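Local coordinates for uncharacterized protein (Enterococcus faecalis, PDB 3CLQ) that is of unknown function but belongs to the DUF1116 family and is probably related to the AllG subunit of oxamate carbamoyltransferase, at residues 258-270 with 276-288. Sequence-based numbering, arbitrary orientation.
Sequences TTMCRNGVEFGIR and GNHWFTGPAQRVI
The indole of Trp279 turns its rim to Gly268, whose O lies at the ring edge, and reaches the next strand, where Cys261 SG stands 3.4 Å from its CZ3 atom in an oblique sulfur-aromatic contact. Thr259 CG2 meets the same rim of the ring, its side chain crossing the indole at about a right angle. Over one face runs the aliphatic part of Arg270, with CG 4.0 Å from the centroid of the six-membered ring, a CH-pi contact; the guanidinium is too distant for more than a weak cation-pi attraction. Because the Arg270 chain bends at chi3 (-61°), NE turns back to donate to Thr259 OG1 at 2.8 Å, the oxygen lying 24° out of the guanidinium plane. Gly268, lacking a side chain, lets the indole lie close, and Trp279 NE1 is hydrogen-bonded to Glu98 OE1 beyond the contact.

Strands 266-270 and 280-283 are joined by paired backbone bonds: Phe267 N to Gly282 O at 2.7 Å, with Gly282 N returning to Phe267 O, and a second reciprocal pair between Ile269 and Phe280. Ala284 N adds a bond to Val265 O. On the sheet face opposite Trp279, Ile269 CG1 packs 4.1 Å from Phe280 CB, and helix 407-419 packs on both residues, which are buried.

The other face is looser toward the 263-266 turn. There the Glu266 carboxylate passes Thr281, OE1 lying 3.8 Å from CB, without close polar pairing, and both residues are partly exposed. Asn263 OD1 accepts from Val265 N, an Asx turn, and also from Glu266 N, which makes it an Asx motif. At the far end, residues 276-278 are exposed to solvent. Strands 257-263, 266-271 and 280-283 thus form an antiparallel meander of two consecutive beta hairpins, with 280-283 at the edge of the sheet within this chain.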
loop_
_atom_site.group_PDB
_atom_site.type_symbol
_atom_site.label_atom_id
_atom_site.label_comp_id
_atom_site.label_asym_id
_atom_site.label_seq_id
_atom_site.Cartn_x
_atom_site.Cartn_y
_atom_site.Cartn_z
ATOM N N THR B 258 11.979 -9.841 -25.008
ATOM C CA THR B 258 11.088 -10.580 -24.111
ATOM C C THR B 258 11.746 -11.144 -22.852
ATOM O O THR B 258 11.094 -11.863 -22.087
ATOM C CB THR B 258 10.412 -11.694 -24.843
ATOM O OG1 THR B 258 11.411 -12.569 -25.378
ATOM C CG2 THR B 258 9.606 -11.120 -25.978
ATOM N N THR B 259 13.016 -10.806 -22.642
ATOM C CA THR B 259 13.797 -11.226 -21.483
ATOM C C THR B 259 14.984 -10.255 -21.284
ATOM O O THR B 259 15.724 -9.940 -22.235
ATOM C CB THR B 259 14.432 -12.643 -21.709
ATOM O OG1 THR B 259 13.420 -13.656 -21.788
ATOM C CG2 THR B 259 15.419 -12.992 -20.591
HETATM N N MSE B 260 15.191 -9.793 -20.065
HETATM C CA MSE B 260 16.459 -9.182 -19.730
HETATM C C MSE B 260 16.873 -9.863 -18.454
HETATM O O MSE B 260 16.083 -9.940 -17.511
HETATM C CB MSE B 260 16.357 -7.668 -19.545
HETATM C CG MSE B 260 16.184 -6.907 -20.843
HETATM SE SE MSE B 260 16.321 -4.937 -20.679
HETATM C CE MSE B 260 15.037 -4.795 -19.193
ATOM N N CYS B 261 18.094 -10.389 -18.430
ATOM C CA CYS B 261 18.554 -11.105 -17.254
ATOM C C CYS B 261 20.062 -11.126 -17.183
ATOM O O CYS B 261 20.749 -10.852 -18.167
ATOM C CB CYS B 261 18.005 -12.528 -17.224
ATOM S SG CYS B 261 18.530 -13.515 -18.620
ATOM N N ARG B 262 20.572 -11.444 -16.001
ATOM C CA ARG B 262 22.003 -11.431 -15.780
ATOM C C ARG B 262 22.370 -12.473 -14.730
ATOM O O ARG B 262 21.535 -12.853 -13.909
ATOM C CB ARG B 262 22.474 -10.036 -15.364
ATOM C CG ARG B 262 21.603 -9.391 -14.352
ATOM C CD ARG B 262 20.531 -8.539 -14.998
ATOM N NE ARG B 262 20.174 -7.437 -14.113
ATOM C CZ ARG B 262 19.207 -7.491 -13.195
ATOM N NH1 ARG B 262 18.970 -6.446 -12.412
ATOM N NH2 ARG B 262 18.477 -8.586 -13.054
ATOM N N ASN B 263 23.616 -12.944 -14.791
ATOM C CA ASN B 263 24.117 -13.989 -13.896
ATOM C C ASN B 263 25.398 -13.587 -13.168
ATOM O O ASN B 263 26.188 -14.444 -12.791
ATOM C CB ASN B 263 24.342 -15.311 -14.658
ATOM C CG ASN B 263 25.329 -15.170 -15.802
ATOM O OD1 ASN B 263 26.213 -14.318 -15.778
ATOM N ND2 ASN B 263 25.173 -16.003 -16.815
ATOM N N GLY B 264 25.610 -12.287 -12.990
ATOM C CA GLY B 264 26.748 -11.804 -12.230
ATOM C C GLY B 264 27.988 -11.701 -13.083
ATOM O O GLY B 264 29.011 -11.170 -12.635
ATOM N N VAL B 265 27.912 -12.214 -14.309
ATOM C CA VAL B 265 29.034 -12.150 -15.229
ATOM C C VAL B 265 28.572 -11.594 -16.579
ATOM O O VAL B 265 29.253 -10.763 -17.178
ATOM C CB VAL B 265 29.691 -13.550 -15.427
ATOM C CG1 VAL B 265 30.868 -13.475 -16.382
ATOM C CG2 VAL B 265 30.144 -14.142 -14.101
ATOM N N GLU B 266 27.420 -12.058 -17.061
ATOM C CA GLU B 266 26.921 -11.634 -18.364
ATOM C C GLU B 266 25.488 -11.142 -18.338
ATOM O O GLU B 266 24.660 -11.595 -17.539
ATOM C CB GLU B 266 26.977 -12.777 -19.368
ATOM C CG GLU B 266 28.355 -13.173 -19.830
ATOM C CD GLU B 266 28.321 -13.862 -21.177
ATOM O OE1 GLU B 266 27.525 -14.815 -21.352
ATOM O OE2 GLU B 266 29.087 -13.443 -22.065
ATOM N N PHE B 267 25.186 -10.233 -19.253
ATOM C CA PHE B 267 23.821 -9.794 -19.474
ATOM C C PHE B 267 23.294 -10.471 -20.728
ATOM O O PHE B 267 24.025 -10.621 -21.732
ATOM C CB PHE B 267 23.788 -8.302 -19.664
ATOM C CG PHE B 267 22.515 -7.707 -19.310
ATOM C CD1 PHE B 267 22.350 -7.076 -18.087
ATOM C CD2 PHE B 267 21.430 -7.793 -20.174
ATOM C CE1 PHE B 267 21.123 -6.518 -17.747
ATOM C CE2 PHE B 267 20.216 -7.232 -19.835
ATOM C CZ PHE B 267 20.077 -6.595 -18.624
ATOM N N GLY B 268 22.033 -10.888 -20.673
ATOM C CA GLY B 268 21.451 -11.669 -21.744
ATOM C C GLY B 268 19.981 -11.381 -22.003
ATOM O O GLY B 268 19.151 -11.315 -21.081
ATOM N N ILE B 269 19.649 -11.240 -23.279
ATOM C CA ILE B 269 18.297 -10.935 -23.664
ATOM C C ILE B 269 17.809 -11.871 -24.754
ATOM O O ILE B 269 18.598 -12.544 -25.389
ATOM C CB ILE B 269 18.174 -9.478 -24.123
ATOM C CG1 ILE B 269 18.907 -9.276 -25.445
ATOM C CG2 ILE B 269 18.721 -8.560 -23.049
ATOM C CD1 ILE B 269 18.623 -7.950 -26.110
ATOM N N ARG B 270 16.492 -11.911 -24.945
ATOM C CA ARG B 270 15.873 -12.665 -26.018
ATOM C C ARG B 270 14.970 -11.687 -26.742
ATOM O O ARG B 270 14.476 -10.750 -26.118
ATOM C CB ARG B 270 15.072 -13.809 -25.424
ATOM C CG ARG B 270 15.925 -14.671 -24.522
ATOM C CD ARG B 270 15.263 -15.976 -24.264
ATOM N NE ARG B 270 13.994 -15.726 -23.598
ATOM C CZ ARG B 270 13.119 -16.665 -23.259
ATOM N NH1 ARG B 270 13.366 -17.950 -23.538
ATOM N NH2 ARG B 270 11.996 -16.304 -22.651
ATOM N N GLY B 276 12.560 -18.828 -29.267
ATOM C CA GLY B 276 13.163 -19.912 -28.493
ATOM C C GLY B 276 14.090 -19.458 -27.387
ATOM O O GLY B 276 13.796 -18.499 -26.656
ATOM N N ASN B 277 15.212 -20.159 -27.262
ATOM C CA ASN B 277 16.226 -19.830 -26.269
ATOM C C ASN B 277 17.500 -19.314 -26.933
ATOM O O ASN B 277 18.599 -19.575 -26.467
ATOM C CB ASN B 277 16.494 -21.026 -25.347
ATOM C CG ASN B 277 15.265 -21.406 -24.509
ATOM O OD1 ASN B 277 14.482 -20.546 -24.108
ATOM N ND2 ASN B 277 15.103 -22.695 -24.235
ATOM N N HIS B 278 17.331 -18.591 -28.037
ATOM C CA HIS B 278 18.430 -17.867 -28.683
ATOM C C HIS B 278 18.802 -16.628 -27.843
ATOM O O HIS B 278 18.003 -15.704 -27.690
ATOM C CB HIS B 278 18.046 -17.461 -30.109
ATOM C CG HIS B 278 19.223 -17.256 -31.007
ATOM N ND1 HIS B 278 20.165 -16.265 -30.793
ATOM C CD2 HIS B 278 19.635 -17.933 -32.108
ATOM C CE1 HIS B 278 21.093 -16.326 -31.731
ATOM N NE2 HIS B 278 20.791 -17.326 -32.544
ATOM N N TRP B 279 20.015 -16.628 -27.289
ATOM C CA TRP B 279 20.433 -15.613 -26.316
ATOM C C TRP B 279 21.396 -14.625 -26.948
ATOM O O TRP B 279 22.245 -15.014 -27.719
ATOM C CB TRP B 279 21.168 -16.270 -25.144
ATOM C CG TRP B 279 20.318 -17.056 -24.247
ATOM C CD1 TRP B 279 20.142 -18.399 -24.264
ATOM C CD2 TRP B 279 19.503 -16.554 -23.178
ATOM N NE1 TRP B 279 19.269 -18.777 -23.273
ATOM C CE2 TRP B 279 18.860 -17.659 -22.591
ATOM C CE3 TRP B 279 19.254 -15.276 -22.661
ATOM C CZ2 TRP B 279 17.978 -17.524 -21.508
ATOM C CZ3 TRP B 279 18.390 -15.150 -21.594
ATOM C CH2 TRP B 279 17.759 -16.267 -21.028
ATOM N N PHE B 280 21.273 -13.353 -26.600
ATOM C CA PHE B 280 22.250 -12.360 -26.992
ATOM C C PHE B 280 22.870 -11.832 -25.728
ATOM O O PHE B 280 22.158 -11.422 -24.813
ATOM C CB PHE B 280 21.577 -11.249 -27.782
ATOM C CG PHE B 280 21.018 -11.723 -29.083
ATOM C CD1 PHE B 280 21.823 -11.807 -30.199
ATOM C CD2 PHE B 280 19.697 -12.132 -29.177
ATOM C CE1 PHE B 280 21.312 -12.272 -31.402
ATOM C CE2 PHE B 280 19.182 -12.600 -30.379
ATOM C CZ PHE B 280 19.990 -12.669 -31.493
ATOM N N THR B 281 24.195 -11.838 -25.683
ATOM C CA THR B 281 24.938 -11.748 -24.435
ATOM C C THR B 281 26.007 -10.672 -24.470
ATOM O O THR B 281 26.721 -10.489 -25.475
ATOM C CB THR B 281 25.633 -13.095 -24.118
ATOM O OG1 THR B 281 26.388 -13.555 -25.266
ATOM C CG2 THR B 281 24.593 -14.133 -23.723
ATOM N N GLY B 282 26.131 -9.950 -23.369
ATOM C CA GLY B 282 27.232 -9.014 -23.244
ATOM C C GLY B 282 27.727 -9.067 -21.824
ATOM O O GLY B 282 27.241 -9.859 -21.028
ATOM N N PRO B 283 28.683 -8.207 -21.492
ATOM C CA PRO B 283 29.224 -8.092 -20.152
ATOM C C PRO B 283 28.206 -7.467 -19.212
ATOM O O PRO B 283 27.610 -6.434 -19.535
ATOM C CB PRO B 283 30.396 -7.122 -20.343
ATOM C CG PRO B 283 30.683 -7.140 -21.831
ATOM C CD PRO B 283 29.318 -7.259 -22.414
ATOM N N ALA B 284 27.975 -8.097 -18.070
ATOM C CA ALA B 284 27.130 -7.484 -17.062
ATOM C C ALA B 284 27.866 -6.245 -16.519
ATOM O O ALA B 284 29.097 -6.222 -16.492
ATOM C CB ALA B 284 26.821 -8.470 -15.958
ATOM N N GLN B 285 27.096 -5.241 -16.092
ATOM C CA GLN B 285 27.593 -3.916 -15.733
ATOM C C GLN B 285 27.605 -3.636 -14.223
ATOM O O GLN B 285 26.954 -4.337 -13.448
ATOM C CB GLN B 285 26.680 -2.894 -16.398
ATOM C CG GLN B 285 26.601 -3.068 -17.896
ATOM C CD GLN B 285 27.927 -2.799 -18.529
ATOM O OE1 GLN B 285 28.491 -1.733 -18.333
ATOM N NE2 GLN B 285 28.449 -3.764 -19.273
ATOM N N ARG B 286 28.320 -2.600 -13.798
ATOM C CA ARG B 286 28.270 -2.203 -12.400
ATOM C C ARG B 286 26.950 -1.524 -12.181
ATOM O O ARG B 286 26.398 -0.946 -13.108
ATOM C CB ARG B 286 29.372 -1.209 -12.061
ATOM C CG ARG B 286 30.738 -1.546 -12.629
ATOM C CD ARG B 286 31.843 -0.840 -11.842
ATOM N NE ARG B 286 32.645 -1.765 -11.033
ATOM C CZ ARG B 286 32.275 -2.284 -9.863
ATOM N NH1 ARG B 286 31.099 -1.993 -9.331
ATOM N NH2 ARG B 286 33.083 -3.110 -9.223
ATOM N N VAL B 287 26.450 -1.606 -10.950
ATOM C CA VAL B 287 25.276 -0.871 -10.525
ATOM C C VAL B 287 25.724 0.247 -9.599
ATOM O O VAL B 287 26.176 -0.022 -8.489
ATOM C CB VAL B 287 24.365 -1.765 -9.691
ATOM C CG1 VAL B 287 22.929 -1.310 -9.806
ATOM C CG2 VAL B 287 24.494 -3.206 -10.113
ATOM N N ILE B 288 25.610 1.499 -10.027
ATOM C CA ILE B 288 26.085 2.593 -9.174
ATOM C C ILE B 288 24.931 3.341 -8.499
ATOM O O ILE B 288 23.944 3.686 -9.150
ATOM C CB ILE B 288 27.080 3.562 -9.901
ATOM C CG1 ILE B 288 26.342 4.700 -10.615
ATOM C CG2 ILE B 288 28.009 2.795 -10.858
ATOM C CD1 ILE B 288 27.142 6.032 -10.697
#